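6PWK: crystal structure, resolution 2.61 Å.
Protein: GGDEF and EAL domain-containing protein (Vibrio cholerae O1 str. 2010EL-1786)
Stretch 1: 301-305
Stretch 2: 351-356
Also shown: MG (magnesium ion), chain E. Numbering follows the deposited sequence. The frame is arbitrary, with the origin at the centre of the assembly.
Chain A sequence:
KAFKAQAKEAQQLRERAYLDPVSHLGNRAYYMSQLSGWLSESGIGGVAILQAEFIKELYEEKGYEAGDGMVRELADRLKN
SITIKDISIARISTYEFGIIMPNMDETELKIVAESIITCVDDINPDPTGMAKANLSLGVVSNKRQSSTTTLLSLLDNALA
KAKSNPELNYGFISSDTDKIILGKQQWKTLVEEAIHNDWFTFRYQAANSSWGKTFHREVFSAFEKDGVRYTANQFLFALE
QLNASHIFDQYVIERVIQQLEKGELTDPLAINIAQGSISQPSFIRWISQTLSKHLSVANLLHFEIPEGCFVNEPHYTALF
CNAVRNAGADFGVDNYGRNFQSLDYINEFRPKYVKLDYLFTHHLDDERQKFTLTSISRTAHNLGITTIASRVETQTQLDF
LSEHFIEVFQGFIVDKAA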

# COMPACT_ATOMS: atom_id res chain seq x y z
N LEU A 301 -22.47 17.62 11.79
CA LEU A 301 -21.20 16.91 11.83
C LEU A 301 -20.21 17.59 10.90
O LEU A 301 -20.44 17.68 9.69
CB LEU A 301 -21.36 15.44 11.44
CG LEU A 301 -22.01 14.51 12.47
CD1 LEU A 301 -22.23 13.13 11.87
CD2 LEU A 301 -21.15 14.41 13.71
N HIS A 302 -19.11 18.08 11.46
CA HIS A 302 -17.98 18.60 10.70
C HIS A 302 -16.81 17.63 10.86
O HIS A 302 -16.41 17.33 11.99
CB HIS A 302 -17.58 20.00 11.17
CG HIS A 302 -18.59 21.06 10.86
ND1 HIS A 302 -18.38 22.39 11.14
CD2 HIS A 302 -19.81 20.98 10.28
CE1 HIS A 302 -19.43 23.09 10.75
NE2 HIS A 302 -20.32 22.26 10.23
N PHE A 303 -16.28 17.15 9.75
CA PHE A 303 -15.16 16.22 9.77
C PHE A 303 -13.86 16.99 9.55
O PHE A 303 -13.66 17.59 8.49
CB PHE A 303 -15.33 15.13 8.71
CG PHE A 303 -16.40 14.13 9.05
CD1 PHE A 303 -16.14 13.08 9.91
CD2 PHE A 303 -17.68 14.26 8.52
CE1 PHE A 303 -17.13 12.16 10.23
CE2 PHE A 303 -18.67 13.34 8.84
CZ PHE A 303 -18.39 12.30 9.70
N GLU A 304 -13.00 16.99 10.56
CA GLU A 304 -11.75 17.74 10.52
C GLU A 304 -10.67 16.85 9.91
O GLU A 304 -10.26 15.86 10.52
CB GLU A 304 -11.36 18.22 11.91
CG GLU A 304 -10.56 19.52 11.91
CD GLU A 304 -10.81 20.36 13.14
OE1 GLU A 304 -10.03 20.26 14.11
OE2 GLU A 304 -11.80 21.13 13.15
N ILE A 305 -10.22 17.21 8.72
CA ILE A 305 -9.27 16.41 7.95
C ILE A 305 -7.92 17.12 7.96
O ILE A 305 -7.86 18.32 7.66
CB ILE A 305 -9.75 16.20 6.50
CG1 ILE A 305 -11.12 15.50 6.50
CG2 ILE A 305 -8.74 15.40 5.71
CD1 ILE A 305 -11.74 15.39 5.13
N PRO A 351 -13.27 23.45 1.10
CA PRO A 351 -13.69 23.04 2.45
C PRO A 351 -14.62 24.07 3.06
O PRO A 351 -14.62 25.25 2.69
CB PRO A 351 -12.38 22.94 3.22
CG PRO A 351 -11.46 23.88 2.52
CD PRO A 351 -11.84 23.82 1.07
N LYS A 352 -15.44 23.61 4.01
CA LYS A 352 -16.34 24.51 4.71
C LYS A 352 -15.57 25.51 5.56
O LYS A 352 -15.97 26.68 5.67
CB LYS A 352 -17.32 23.72 5.58
CG LYS A 352 -18.37 24.57 6.27
CD LYS A 352 -19.33 23.71 7.08
CE LYS A 352 -20.52 24.51 7.57
NZ LYS A 352 -21.53 23.66 8.25
N TYR A 353 -14.46 25.08 6.15
CA TYR A 353 -13.64 25.96 6.97
C TYR A 353 -12.18 25.54 6.85
O TYR A 353 -11.86 24.47 6.32
CB TYR A 353 -14.09 25.93 8.44
CG TYR A 353 -13.92 24.59 9.11
CD1 TYR A 353 -12.74 24.26 9.77
CD2 TYR A 353 -14.94 23.65 9.08
CE1 TYR A 353 -12.58 23.03 10.38
CE2 TYR A 353 -14.79 22.42 9.70
CZ TYR A 353 -13.61 22.12 10.34
OH TYR A 353 -13.46 20.89 10.96
N VAL A 354 -11.31 26.39 7.36
CA VAL A 354 -9.89 26.09 7.50
C VAL A 354 -9.47 26.48 8.91
O VAL A 354 -9.63 27.63 9.31
CB VAL A 354 -9.02 26.80 6.44
CG1 VAL A 354 -9.21 26.15 5.08
CG2 VAL A 354 -9.37 28.28 6.36
N LYS A 355 -8.96 25.51 9.67
CA LYS A 355 -8.44 25.75 11.00
C LYS A 355 -6.93 25.92 10.89
O LYS A 355 -6.23 24.98 10.47
CB LYS A 355 -8.80 24.61 11.95
CG LYS A 355 -8.66 24.96 13.42
CD LYS A 355 -9.39 23.96 14.31
CE LYS A 355 -10.88 23.94 14.00
NZ LYS A 355 -11.63 23.03 14.92
N LEU A 356 -6.43 27.10 11.24
CA LEU A 356 -5.03 27.43 11.02
C LEU A 356 -4.11 26.48 11.79
O LEU A 356 -4.47 25.93 12.83
CB LEU A 356 -4.75 28.87 11.46
CG LEU A 356 -5.29 29.98 10.56
CD1 LEU A 356 -5.14 31.33 11.25
CD2 LEU A 356 -4.58 29.97 9.22
MG MG E . -8.23 19.36 14.89

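Residues 301-305 form a strand, and residues 353-356 form a second strand that follows loop or turn residues 351-352. The two strands run in broadly the same direction, with an angle of 47° between them. Their axes come no closer than 8.9 Å. That is too far for backbone hydrogen bonds, so side chains carry the contact. The register agrees: the CA atoms of His 302 and Lys 352 are 8.6 Å apart, and those of Glu 304 and Lys 355 are 8.7 Å apart. The buried surface is modest, 294 Å² summed over both sides.

Leu 301 opens the stretch and makes no contact with the second one. His 302 follows, with its CA-to-CB bond pointing toward that stretch. Its NE2 accepts a hydrogen bond from NZ of Lys 352, with 2.7 Å between His 302 NE2 and Lys 352 NZ. Lys 352 has all four chi angles in the t well, so the extended chain carries its amine out to the imidazole. As NE2 is the acceptor here, its lone pair faces the amine. The other ring nitrogen, ND1, is hydrogen-bonded elsewhere in the structure. The His 302 ring also lies beside that of Tyr 353. The ring centroids of His 302 and Tyr 353 are 5.8 Å apart and the planes are inclined by 30°, but the rings are slid so far that they barely overlap. The closest atoms are His 302 ND1 and Tyr 353 CE2, at 3.9 Å.

The CA-to-CB bond of Phe 303 points away, and the residue contributes little. The alternation expected of a strand thus separates it from His 302.

Glu 304 makes the other polar contacts, with Tyr 353 and Lys 355. Its CA-to-CB bond points sideways, but the end of the side chain comes nearer to the second stretch. OE2 accepts two hydrogen bonds. One comes from the phenol of Tyr 353, with Tyr 353 OH 2.8 Å from Glu 304 OE2; the oxygen lies at the edge of the tyrosine ring, near its plane. The other comes from Lys 355, whose NZ is 2.6 Å from Glu 304 OE2. This second bond is also a salt bridge, pairing opposite charges at a buried site. OE1 of the same carboxylate binds the magnesium ion, with Glu 304 OE1 2.2 Å from MG. Five atoms from elsewhere in the structure also bind the ion. The carboxylate therefore links the metal to both Tyr 353 and Lys 355.

Ile 305 closes the stretch and does not touch the second one.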